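Local coordinates for protein N-acyl-D-glutamate deacylase (Bordetella bronchiseptica, PDB 3GIP) that catalyses the hydrolytic removal of the acyl group from N-acyl-D-glutamate, as a zinc-containing member of the amidohydrolase superfamily, at residues A[282-288]-A[374-380]; A[298-302]-A[341-345]; A[205-209]-A[239-243]; A[166-170]-A[200-206]. All blocks are in the same frame, centred on the assembly; numbering follows the deposited sequence.

How the contacts relate
Along the chain, contact 4 comes first. It closes a loop from helix 163-179 through strand 183-187 to helix 198-210. Contact 3 begins where contact 4 ends, and the two share Ala205 and Arg206. It closes the next loop, through strand 214-218 and helix 226-240. Together they join three successive helices outside the barrel. Contact 1 opens later, at 282, after strand 277-281, and closes at the start of helix 376-391. Contact 2 lies wholly within that loop. Contacts 1 and 2 meet along neighbouring strands 287-290 and 339-343. Contacts 1 and 3 lie on opposite sides of the chain's centre, with centres about 30 Å apart.

Contact 1. Residues A[282-288]-A[374-380]; sequences YPYPGSS and HPRLWGS. With FMT (formic acid), chain D; FMT (formic acid), chain E.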
loop_
_atom_site.group_PDB
_atom_site.type_symbol
_atom_site.label_atom_id
_atom_site.label_comp_id
_atom_site.label_asym_id
_atom_site.label_seq_id
_atom_site.Cartn_x
_atom_site.Cartn_y
_atom_site.Cartn_z
ATOM N N TYR A 282 -7.122 -2.926 4.148
ATOM C CA TYR A 282 -6.295 -3.957 4.755
ATOM C C TYR A 282 -7.374 -4.683 5.564
ATOM O O TYR A 282 -8.315 -4.057 6.055
ATOM C CB TYR A 282 -5.164 -3.385 5.632
ATOM C CG TYR A 282 -5.525 -2.223 6.518
ATOM C CD1 TYR A 282 -6.220 -2.416 7.712
ATOM C CD2 TYR A 282 -5.156 -0.925 6.171
ATOM C CE1 TYR A 282 -6.537 -1.344 8.539
ATOM C CE2 TYR A 282 -5.467 0.152 6.986
ATOM C CZ TYR A 282 -6.159 -0.062 8.169
ATOM O OH TYR A 282 -6.470 1.004 8.975
ATOM N N PRO A 283 -7.271 -6.013 5.681
ATOM C CA PRO A 283 -8.255 -6.825 6.408
ATOM C C PRO A 283 -8.211 -6.836 7.931
ATOM O O PRO A 283 -8.082 -7.898 8.536
ATOM C CB PRO A 283 -8.029 -8.208 5.815
ATOM C CG PRO A 283 -6.530 -8.234 5.681
ATOM C CD PRO A 283 -6.220 -6.863 5.094
ATOM N N TYR A 284 -8.342 -5.659 8.544
ATOM C CA TYR A 284 -8.319 -5.526 10.002
ATOM C C TYR A 284 -9.233 -4.386 10.439
ATOM O O TYR A 284 -9.376 -3.388 9.727
ATOM C CB TYR A 284 -6.904 -5.224 10.502
ATOM C CG TYR A 284 -5.850 -6.217 10.079
ATOM C CD1 TYR A 284 -5.430 -7.240 10.933
ATOM C CD2 TYR A 284 -5.244 -6.116 8.830
ATOM C CE1 TYR A 284 -4.423 -8.130 10.547
ATOM C CE2 TYR A 284 -4.248 -6.999 8.435
ATOM C CZ TYR A 284 -3.838 -8.001 9.294
ATOM O OH TYR A 284 -2.830 -8.852 8.907
ATOM N N PRO A 285 -9.851 -4.512 11.626
ATOM C CA PRO A 285 -10.752 -3.482 12.149
ATOM C C PRO A 285 -10.065 -2.450 13.042
ATOM O O PRO A 285 -10.712 -1.799 13.857
ATOM C CB PRO A 285 -11.781 -4.299 12.911
ATOM C CG PRO A 285 -10.918 -5.335 13.547
ATOM C CD PRO A 285 -9.978 -5.755 12.412
ATOM N N GLY A 286 -8.751 -2.323 12.894
ATOM C CA GLY A 286 -8.003 -1.351 13.668
ATOM C C GLY A 286 -7.028 -0.649 12.742
ATOM O O GLY A 286 -6.463 -1.280 11.853
ATOM N N SER A 287 -6.845 0.653 12.937
ATOM C CA SER A 287 -5.925 1.426 12.111
ATOM C C SER A 287 -4.623 1.611 12.878
ATOM O O SER A 287 -4.508 1.182 14.021
ATOM C CB SER A 287 -6.532 2.793 11.792
ATOM O OG SER A 287 -6.657 3.576 12.969
ATOM N N SER A 288 -3.636 2.242 12.250
ATOM C CA SER A 288 -2.367 2.478 12.925
ATOM C C SER A 288 -1.653 3.645 12.272
ATOM O O SER A 288 -1.462 3.668 11.063
ATOM C CB SER A 288 -1.471 1.238 12.864
ATOM O OG SER A 288 -0.278 1.443 13.612
ATOM N N HIS A 374 1.484 -2.881 13.626
ATOM C CA HIS A 374 0.170 -3.457 13.409
ATOM C C HIS A 374 0.516 -4.661 12.521
ATOM O O HIS A 374 1.315 -4.541 11.586
ATOM C CB HIS A 374 -0.695 -2.427 12.675
ATOM C CG HIS A 374 -2.046 -2.929 12.277
ATOM N ND1 HIS A 374 -3.192 -2.179 12.433
ATOM C CD2 HIS A 374 -2.427 -4.081 11.681
ATOM C CE1 HIS A 374 -4.221 -2.851 11.948
ATOM N NE2 HIS A 374 -3.784 -4.007 11.486
ATOM N N PRO A 375 -0.064 -5.838 12.807
ATOM C CA PRO A 375 0.192 -7.067 12.046
ATOM C C PRO A 375 -0.053 -7.022 10.541
ATOM O O PRO A 375 0.419 -7.896 9.813
ATOM C CB PRO A 375 -0.682 -8.104 12.756
ATOM C CG PRO A 375 -1.804 -7.280 13.305
ATOM C CD PRO A 375 -1.082 -6.072 13.844
ATOM N N ARG A 376 -0.779 -6.010 10.077
ATOM C CA ARG A 376 -1.059 -5.870 8.650
ATOM C C ARG A 376 0.253 -5.816 7.864
ATOM O O ARG A 376 0.296 -6.133 6.676
ATOM C CB ARG A 376 -1.883 -4.605 8.400
ATOM C CG ARG A 376 -1.144 -3.317 8.704
ATOM C CD ARG A 376 -2.103 -2.145 8.790
ATOM N NE ARG A 376 -1.387 -0.881 8.915
ATOM C CZ ARG A 376 -1.959 0.275 9.230
ATOM N NH1 ARG A 376 -3.264 0.338 9.465
ATOM N NH2 ARG A 376 -1.224 1.379 9.293
ATOM N N LEU A 377 1.320 -5.416 8.543
ATOM C CA LEU A 377 2.643 -5.328 7.932
ATOM C C LEU A 377 3.079 -6.674 7.359
ATOM O O LEU A 377 3.667 -6.738 6.276
ATOM C CB LEU A 377 3.660 -4.873 8.985
ATOM C CG LEU A 377 5.139 -4.845 8.593
ATOM C CD1 LEU A 377 5.380 -3.761 7.551
ATOM C CD2 LEU A 377 5.980 -4.584 9.841
ATOM N N TRP A 378 2.781 -7.744 8.091
ATOM C CA TRP A 378 3.167 -9.093 7.687
ATOM C C TRP A 378 2.049 -10.023 7.231
ATOM O O TRP A 378 2.325 -11.054 6.622
ATOM C CB TRP A 378 3.897 -9.802 8.833
ATOM C CG TRP A 378 5.309 -9.371 9.049
ATOM C CD1 TRP A 378 5.739 -8.238 9.675
ATOM C CD2 TRP A 378 6.486 -10.076 8.638
ATOM N NE1 TRP A 378 7.114 -8.194 9.682
ATOM C CE2 TRP A 378 7.597 -9.310 9.051
ATOM C CE3 TRP A 378 6.709 -11.283 7.960
ATOM C CZ2 TRP A 378 8.916 -9.709 8.806
ATOM C CZ3 TRP A 378 8.020 -11.682 7.717
ATOM C CH2 TRP A 378 9.107 -10.894 8.142
ATOM N N GLY A 379 0.794 -9.683 7.503
ATOM C CA GLY A 379 -0.253 -10.617 7.122
ATOM C C GLY A 379 -1.444 -10.177 6.302
ATOM O O GLY A 379 -2.382 -10.953 6.146
ATOM N N SER A 380 -1.415 -8.971 5.752
ATOM C CA SER A 380 -2.548 -8.480 4.975
ATOM C C SER A 380 -3.039 -9.362 3.827
ATOM O O SER A 380 -4.207 -9.757 3.798
ATOM C CB SER A 380 -2.244 -7.082 4.423
ATOM O OG SER A 380 -2.181 -6.124 5.464
HETATM C C FMT D . -4.589 3.771 8.731
HETATM O O1 FMT D . -3.889 3.064 9.414
HETATM O O2 FMT D . -5.638 3.247 8.092
HETATM C C FMT E . -6.208 6.502 11.389
HETATM O O1 FMT E . -6.222 6.142 12.540
HETATM O O2 FMT E . -6.246 7.809 11.104
HETATM O O HOH W 1 1.852 -0.122 12.748
#
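Tyr284 and His374 form a T-shaped pair. The imidazole edge points at the tyrosine face, with centroids 4.8 Å apart and planes at 89°. This is the tightly packed half. Tyr284 CE2 presses on Arg376 CB at 3.4 Å, and Tyr284 OH comes within 3.2 Å of Gly379 C. Arg376 then runs extended past the face of Tyr282. Its CD sits 4.1 Å from that ring's centroid. The guanidinium follows as a cation-pi partner, with CZ 4.5 Å from the centroid and its plane turned 50° from the ring. The setting is a TIM barrel of the amidohydrolase family. Segment 282-288 follows barrel strand 277-281, and segment 374-380 holds the start of helix 376-391. The side chain of Arg376 is about 7 Å from the zinc ion. The other end is polar and takes in small molecules and water. A formate, probably from the crystallisation liquor, binds here. Its O2 accepts from Tyr282 OH; O1 accepts from Ser288 N and Arg376 NH1, the last at 2.8 Å. Arg376 NH2 also donates to Ser288 O at 2.9 Å, by a bent bond of 136°. On the His374 side, one water bridges Ser288 OG and the backbone N of His374.

Contact 2. Residues A[298-302]-A[341-345]; sequences TIDDI and AIYFA
Loop 298-302 packs against the end of strand 339-343 and the residues after it, through apolar side chains and bridging waters. Strand 339-343 is the middle of a small antiparallel sheet, and the loop leads into its neighbour 303-307. Ile302 and Ile299 share the apolar part; in Ile302 the two branches divide the work. CG2 is anti to the backbone N and meets Ala341 CB at 3.6 Å. CG1 lies beside the N (chi1 -72°) and reaches Tyr343 CD1 at 4.0 Å. Ile299 crosses the Tyr343 side chain at about a right angle. Its CD1 is 4.1 Å from Tyr343 CD1 and 4.2 Å from Ala345 CB. Phe344 turns its edge to the loop, with CD2 3.5 Å from Asp301 O, near the ring plane. Ile342 CG2, of the same segment, lies over one face of that ring. The backbones are joined by water. One water donates to Asp300 O at 2.8 Å and accepts from Phe344 N. A second donates to Asp300 O and, at 2.7 Å, to Phe344 O. Both serve the inverse gamma turn centred on Phe344. Beyond the contact, Tyr343 OH is hydrogen-bonded to Ile290 O and Ile292 N. Strand 339-343 pairs with strand 287-290 on one edge and strand 303-307 on the other. Helix 348-356 follows it in the chain.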
loop_
_atom_site.group_PDB
_atom_site.type_symbol
_atom_site.label_atom_id
_atom_site.label_comp_id
_atom_site.label_asym_id
_atom_site.label_seq_id
_atom_site.Cartn_x
_atom_site.Cartn_y
_atom_site.Cartn_z
ATOM N N THR A 298 -11.596 9.769 23.012
ATOM C CA THR A 298 -12.640 9.407 22.056
ATOM C C THR A 298 -12.548 7.949 21.617
ATOM O O THR A 298 -13.532 7.373 21.155
ATOM C CB THR A 298 -12.609 10.310 20.798
ATOM O OG1 THR A 298 -11.352 10.170 20.129
ATOM C CG2 THR A 298 -12.816 11.771 21.184
ATOM N N ILE A 299 -11.370 7.352 21.767
ATOM C CA ILE A 299 -11.171 5.957 21.390
ATOM C C ILE A 299 -10.488 5.216 22.529
ATOM O O ILE A 299 -9.451 5.654 23.026
ATOM C CB ILE A 299 -10.290 5.831 20.118
ATOM C CG1 ILE A 299 -10.964 6.541 18.941
ATOM C CG2 ILE A 299 -10.048 4.359 19.795
ATOM C CD1 ILE A 299 -10.153 6.507 17.648
ATOM N N ASP A 300 -11.077 4.099 22.954
ATOM C CA ASP A 300 -10.493 3.299 24.021
ATOM C C ASP A 300 -9.476 2.316 23.450
ATOM O O ASP A 300 -9.433 2.071 22.241
ATOM C CB ASP A 300 -11.570 2.521 24.787
ATOM C CG ASP A 300 -12.392 3.402 25.712
ATOM O OD1 ASP A 300 -11.902 4.477 26.123
ATOM O OD2 ASP A 300 -13.527 3.003 26.046
ATOM N N ASP A 301 -8.659 1.760 24.335
ATOM C CA ASP A 301 -7.633 0.792 23.971
ATOM C C ASP A 301 -6.587 1.262 22.968
ATOM O O ASP A 301 -6.063 0.467 22.188
ATOM C CB ASP A 301 -8.275 -0.515 23.485
ATOM C CG ASP A 301 -8.802 -1.363 24.636
ATOM O OD1 ASP A 301 -8.650 -0.935 25.795
ATOM O OD2 ASP A 301 -9.363 -2.453 24.390
ATOM N N ILE A 302 -6.278 2.556 22.986
ATOM C CA ILE A 302 -5.236 3.065 22.106
ATOM C C ILE A 302 -3.982 2.328 22.581
ATOM O O ILE A 302 -3.630 2.385 23.761
ATOM C CB ILE A 302 -5.071 4.595 22.266
ATOM C CG1 ILE A 302 -6.280 5.299 21.641
ATOM C CG2 ILE A 302 -3.777 5.064 21.598
ATOM C CD1 ILE A 302 -6.334 6.801 21.921
ATOM N N ALA A 341 0.456 4.579 17.316
ATOM C CA ALA A 341 -0.511 3.744 18.014
ATOM C C ALA A 341 -1.447 3.010 17.074
ATOM O O ALA A 341 -1.516 3.306 15.879
ATOM C CB ALA A 341 -1.336 4.600 18.970
ATOM N N ILE A 342 -2.159 2.038 17.636
ATOM C CA ILE A 342 -3.153 1.273 16.906
ATOM C C ILE A 342 -4.481 1.729 17.493
ATOM O O ILE A 342 -4.619 1.875 18.714
ATOM C CB ILE A 342 -2.990 -0.250 17.119
ATOM C CG1 ILE A 342 -1.719 -0.733 16.416
ATOM C CG2 ILE A 342 -4.221 -0.991 16.582
ATOM C CD1 ILE A 342 -1.351 -2.167 16.714
ATOM N N TYR A 343 -5.443 1.973 16.612
ATOM C CA TYR A 343 -6.767 2.436 16.998
ATOM C C TYR A 343 -7.793 1.383 16.601
ATOM O O TYR A 343 -8.084 1.204 15.422
ATOM C CB TYR A 343 -7.074 3.754 16.281
ATOM C CG TYR A 343 -6.061 4.838 16.560
ATOM C CD1 TYR A 343 -6.159 5.637 17.698
ATOM C CD2 TYR A 343 -4.989 5.054 15.691
ATOM C CE1 TYR A 343 -5.218 6.628 17.965
ATOM C CE2 TYR A 343 -4.039 6.044 15.952
ATOM C CZ TYR A 343 -4.162 6.825 17.085
ATOM O OH TYR A 343 -3.237 7.817 17.333
ATOM N N PHE A 344 -8.326 0.680 17.594
ATOM C CA PHE A 344 -9.321 -0.364 17.361
ATOM C C PHE A 344 -10.670 0.331 17.276
ATOM O O PHE A 344 -11.398 0.417 18.262
ATOM C CB PHE A 344 -9.269 -1.357 18.524
ATOM C CG PHE A 344 -7.947 -2.059 18.642
ATOM C CD1 PHE A 344 -7.612 -3.083 17.756
ATOM C CD2 PHE A 344 -7.014 -1.670 19.601
ATOM C CE1 PHE A 344 -6.373 -3.708 17.821
ATOM C CE2 PHE A 344 -5.768 -2.290 19.674
ATOM C CZ PHE A 344 -5.447 -3.312 18.783
ATOM N N ALA A 345 -11.009 0.814 16.082
ATOM C CA ALA A 345 -12.239 1.579 15.920
ATOM C C ALA A 345 -13.167 1.250 14.763
ATOM O O ALA A 345 -14.102 2.005 14.505
ATOM C CB ALA A 345 -11.885 3.068 15.868
HETATM O O HOH W 2 -7.690 1.741 20.128
HETATM O O HOH W 3 -11.640 1.125 20.837
#

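Contact 3. Residues A[205-209]-A[239-243]; sequences ARVAA and GTGCA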
loop_
_atom_site.group_PDB
_atom_site.type_symbol
_atom_site.label_atom_id
_atom_site.label_comp_id
_atom_site.label_asym_id
_atom_site.label_seq_id
_atom_site.Cartn_x
_atom_site.Cartn_y
_atom_site.Cartn_z
ATOM N N ALA A 205 -4.046 17.899 -9.379
ATOM C CA ALA A 205 -4.841 16.894 -10.074
ATOM C C ALA A 205 -4.851 17.126 -11.586
ATOM O O ALA A 205 -4.856 16.173 -12.367
ATOM C CB ALA A 205 -6.270 16.888 -9.528
ATOM N N ARG A 206 -4.854 18.391 -12.002
ATOM C CA ARG A 206 -4.848 18.704 -13.429
ATOM C C ARG A 206 -3.538 18.238 -14.053
ATOM O O ARG A 206 -3.515 17.728 -15.176
ATOM C CB ARG A 206 -5.019 20.210 -13.664
ATOM C CG ARG A 206 -6.406 20.752 -13.363
ATOM C CD ARG A 206 -6.627 22.100 -14.051
ATOM N NE ARG A 206 -5.671 23.117 -13.615
ATOM C CZ ARG A 206 -5.746 23.772 -12.461
ATOM N NH1 ARG A 206 -6.736 23.524 -11.616
ATOM N NH2 ARG A 206 -4.826 24.678 -12.150
ATOM N N VAL A 207 -2.443 18.423 -13.323
ATOM C CA VAL A 207 -1.133 18.005 -13.800
ATOM C C VAL A 207 -1.096 16.485 -13.943
ATOM O O VAL A 207 -0.578 15.956 -14.926
ATOM C CB VAL A 207 -0.017 18.454 -12.825
ATOM C CG1 VAL A 207 1.327 17.904 -13.276
ATOM C CG2 VAL A 207 0.025 19.976 -12.757
ATOM N N ALA A 208 -1.649 15.782 -12.958
ATOM C CA ALA A 208 -1.667 14.324 -12.998
ATOM C C ALA A 208 -2.603 13.820 -14.098
ATOM O O ALA A 208 -2.244 12.942 -14.884
ATOM C CB ALA A 208 -2.106 13.773 -11.641
ATOM N N ALA A 209 -3.799 14.392 -14.153
ATOM C CA ALA A 209 -4.797 13.997 -15.141
ATOM C C ALA A 209 -4.293 14.142 -16.575
ATOM O O ALA A 209 -4.540 13.277 -17.419
ATOM C CB ALA A 209 -6.062 14.816 -14.947
ATOM N N GLY A 239 -14.137 17.100 -11.374
ATOM C CA GLY A 239 -13.805 18.367 -11.997
ATOM C C GLY A 239 -12.588 18.328 -12.900
ATOM O O GLY A 239 -12.549 19.020 -13.916
ATOM N N THR A 240 -11.597 17.514 -12.546
ATOM C CA THR A 240 -10.368 17.425 -13.334
ATOM C C THR A 240 -10.252 16.179 -14.200
ATOM O O THR A 240 -9.447 16.141 -15.133
ATOM C CB THR A 240 -9.126 17.456 -12.425
ATOM O OG1 THR A 240 -9.106 16.276 -11.611
ATOM C CG2 THR A 240 -9.152 18.682 -11.529
ATOM N N GLY A 241 -11.046 15.159 -13.891
ATOM C CA GLY A 241 -10.986 13.921 -14.649
ATOM C C GLY A 241 -9.819 13.051 -14.207
ATOM O O GLY A 241 -9.506 12.039 -14.836
ATOM N N CYS A 242 -9.171 13.444 -13.116
ATOM C CA CYS A 242 -8.028 12.701 -12.603
ATOM C C CYS A 242 -8.427 11.379 -11.953
ATOM O O CYS A 242 -9.288 11.349 -11.069
ATOM C CB CYS A 242 -7.268 13.555 -11.582
ATOM S SG CYS A 242 -5.666 12.881 -11.091
ATOM N N ALA A 243 -7.803 10.288 -12.395
ATOM C CA ALA A 243 -8.074 8.972 -11.822
ATOM C C ALA A 243 -7.817 9.106 -10.322
ATOM O O ALA A 243 -6.822 9.705 -9.905
ATOM C CB ALA A 243 -7.154 7.930 -12.438
HETATM O O HOH W 4 -6.864 11.371 -16.799
#
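Ala209 and Cys242 bring their backbones unusually close, with CA atoms only 4.3 Å apart. Small alanine side chains on this face of helix 198-210 permit this. Ala209 CB lies 3.6 Å from Thr240 O and 3.8 Å from Cys242 CB. The cysteine side chain then enters the face made by three alanines. Its SG, anti to the backbone N (chi1 -169°), is turned onto the helix. There SG touches Ala208 CB at 3.7 Å and lies 3.6 Å from Ala205 O. Thr240 covers the outer part. Its OG1 is 3.6 Å from Ala205 CB, while its methyl CG2 meets Arg206 CG at 3.9 Å. The two side chains, Thr240 and Arg206, cross at about a right angle. The threonine hydroxyl has a polar task as well. OG1 accepts from Cys242 N at an angle of 153°, which makes an ST turn, and it is also hydrogen-bonded to Ile236 O. Gly241 lies inside that turn with positive phi (80°) and is the first residue to leave the helix. At the far end a water donates to Ala209 O and, weakly, to Gly241 O. Beyond the turn Cys242 also packs on His215 of strand 214-218. The chain then continues into strand 243-246. This is a helix-to-strand turn of a TIM barrel, with the end of one outer helix lying against the helix before it.

Contact 4. Residues A[166-170]-A[200-206]; sequences QQAMQ and ELEGLAR
Glu200 meets Gln166 where two outer helices of the TIM barrel, 163-179 and 198-210, lie side by side. The short helical segments cross at -33°, with axes 9.6 Å apart. At Glu200 the main polar link is made. Gln166 NE2 donates to Glu200 O at 3.1 Å, with an N-H...O angle of 149°. The donor lies in the carbonyl plane, on a lone pair. Gln166 leaves its helix with CG anti to the backbone N, then bends at chi2 (67°), which turns its amide toward Glu200. The other amide atom, Gln166 OE1, packs on Glu200 CG at 3.2 Å. The Glu200 chain runs extended to its carboxylate, where Met169 crosses it at about a right angle. Met169 CE touches Glu200 OE2 at 3.7 Å. Glu200 OE1 forms a salt bridge with Arg150 on helix 146-153. Gly203 comes next. It has no side chain, and Gln170 lies directly on its backbone, with CG 3.8 Å from Gly203 O. At Leu204 an apolar branch meets the other helix. This branch, CD2, touches both Met169 and Gln170, 4.2 Å from Met169 CB and 3.9 Å from Gln170 CG. Leu204 also rests on Phe184 of barrel strand 183-187, which joins the helix pair to the barrel. At Arg206 the chain bends at chi3 and folds back along its own helix. One face of its guanidinium covers Gly203 CA, which lies 3.3 Å from that plane, offset toward the rim.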
loop_
_atom_site.group_PDB
_atom_site.type_symbol
_atom_site.label_atom_id
_atom_site.label_comp_id
_atom_site.label_asym_id
_atom_site.label_seq_id
_atom_site.Cartn_x
_atom_site.Cartn_y
_atom_site.Cartn_z
ATOM N N GLN A 166 2.208 27.597 -5.578
ATOM C CA GLN A 166 1.290 26.620 -6.155
ATOM C C GLN A 166 1.905 26.104 -7.449
ATOM O O GLN A 166 1.896 24.903 -7.719
ATOM C CB GLN A 166 -0.067 27.261 -6.445
ATOM C CG GLN A 166 -1.067 26.350 -7.166
ATOM C CD GLN A 166 -1.523 25.177 -6.314
ATOM O OE1 GLN A 166 -1.798 25.331 -5.125
ATOM N NE2 GLN A 166 -1.625 23.998 -6.928
ATOM N N GLN A 167 2.454 27.015 -8.249
ATOM C CA GLN A 167 3.065 26.609 -9.508
ATOM C C GLN A 167 4.318 25.776 -9.253
ATOM O O GLN A 167 4.629 24.862 -10.016
ATOM C CB GLN A 167 3.415 27.835 -10.357
ATOM C CG GLN A 167 3.832 27.496 -11.783
ATOM C CD GLN A 167 2.769 26.700 -12.526
ATOM O OE1 GLN A 167 1.614 27.117 -12.610
ATOM N NE2 GLN A 167 3.159 25.553 -13.071
ATOM N N ALA A 168 5.038 26.091 -8.180
ATOM C CA ALA A 168 6.247 25.345 -7.845
ATOM C C ALA A 168 5.886 23.902 -7.510
ATOM O O ALA A 168 6.567 22.967 -7.929
ATOM C CB ALA A 168 6.956 25.991 -6.665
ATOM N N MET A 169 4.810 23.722 -6.753
ATOM C CA MET A 169 4.384 22.375 -6.394
ATOM C C MET A 169 3.944 21.617 -7.640
ATOM O O MET A 169 4.222 20.425 -7.785
ATOM C CB MET A 169 3.249 22.425 -5.367
ATOM C CG MET A 169 3.682 22.959 -4.008
ATOM S SD MET A 169 2.442 22.725 -2.708
ATOM C CE MET A 169 1.400 24.142 -2.991
ATOM N N GLN A 170 3.269 22.309 -8.552
ATOM C CA GLN A 170 2.825 21.674 -9.780
ATOM C C GLN A 170 4.023 21.295 -10.648
ATOM O O GLN A 170 4.047 20.221 -11.246
ATOM C CB GLN A 170 1.866 22.596 -10.539
ATOM C CG GLN A 170 0.461 22.580 -9.954
ATOM C CD GLN A 170 -0.487 23.547 -10.628
ATOM O OE1 GLN A 170 -0.413 23.777 -11.839
ATOM N NE2 GLN A 170 -1.404 24.103 -9.851
ATOM N N GLU A 200 -5.808 24.256 -4.614
ATOM C CA GLU A 200 -4.470 23.685 -4.530
ATOM C C GLU A 200 -4.441 22.234 -4.995
ATOM O O GLU A 200 -3.594 21.836 -5.802
ATOM C CB GLU A 200 -3.961 23.771 -3.087
ATOM C CG GLU A 200 -2.573 23.187 -2.874
ATOM C CD GLU A 200 -2.081 23.370 -1.450
ATOM O OE1 GLU A 200 -2.499 24.353 -0.799
ATOM O OE2 GLU A 200 -1.264 22.546 -0.986
ATOM N N LEU A 201 -5.378 21.443 -4.487
ATOM C CA LEU A 201 -5.447 20.032 -4.834
ATOM C C LEU A 201 -5.848 19.826 -6.291
ATOM O O LEU A 201 -5.325 18.938 -6.968
ATOM C CB LEU A 201 -6.426 19.327 -3.889
ATOM C CG LEU A 201 -6.063 19.510 -2.406
ATOM C CD1 LEU A 201 -7.123 18.865 -1.521
ATOM C CD2 LEU A 201 -4.688 18.905 -2.134
ATOM N N GLU A 202 -6.760 20.661 -6.778
ATOM C CA GLU A 202 -7.213 20.564 -8.161
ATOM C C GLU A 202 -6.068 20.888 -9.112
ATOM O O GLU A 202 -5.943 20.278 -10.172
ATOM C CB GLU A 202 -8.384 21.520 -8.403
ATOM C CG GLU A 202 -9.600 21.211 -7.546
ATOM C CD GLU A 202 -10.706 22.234 -7.703
ATOM O OE1 GLU A 202 -10.387 23.433 -7.861
ATOM O OE2 GLU A 202 -11.891 21.842 -7.653
ATOM N N GLY A 203 -5.235 21.853 -8.728
ATOM C CA GLY A 203 -4.104 22.218 -9.562
ATOM C C GLY A 203 -3.190 21.030 -9.783
ATOM O O GLY A 203 -2.754 20.766 -10.904
ATOM N N LEU A 204 -2.899 20.299 -8.709
ATOM C CA LEU A 204 -2.037 19.130 -8.807
ATOM C C LEU A 204 -2.743 18.033 -9.599
ATOM O O LEU A 204 -2.121 17.330 -10.400
ATOM C CB LEU A 204 -1.679 18.626 -7.405
ATOM C CG LEU A 204 -0.833 19.611 -6.591
ATOM C CD1 LEU A 204 -0.698 19.132 -5.152
ATOM C CD2 LEU A 204 0.538 19.752 -7.237
ATOM N N ALA A 205 -4.046 17.899 -9.379
ATOM C CA ALA A 205 -4.841 16.894 -10.074
ATOM C C ALA A 205 -4.851 17.126 -11.586
ATOM O O ALA A 205 -4.856 16.173 -12.367
ATOM C CB ALA A 205 -6.270 16.888 -9.528
ATOM N N ARG A 206 -4.854 18.391 -12.002
ATOM C CA ARG A 206 -4.848 18.704 -13.429
ATOM C C ARG A 206 -3.538 18.238 -14.053
ATOM O O ARG A 206 -3.515 17.728 -15.176
ATOM C CB ARG A 206 -5.019 20.210 -13.664
ATOM C CG ARG A 206 -6.406 20.752 -13.363
ATOM C CD ARG A 206 -6.627 22.100 -14.051
ATOM N NE ARG A 206 -5.671 23.117 -13.615
ATOM C CZ ARG A 206 -5.746 23.772 -12.461
ATOM N NH1 ARG A 206 -6.736 23.524 -11.616
ATOM N NH2 ARG A 206 -4.826 24.678 -12.150
#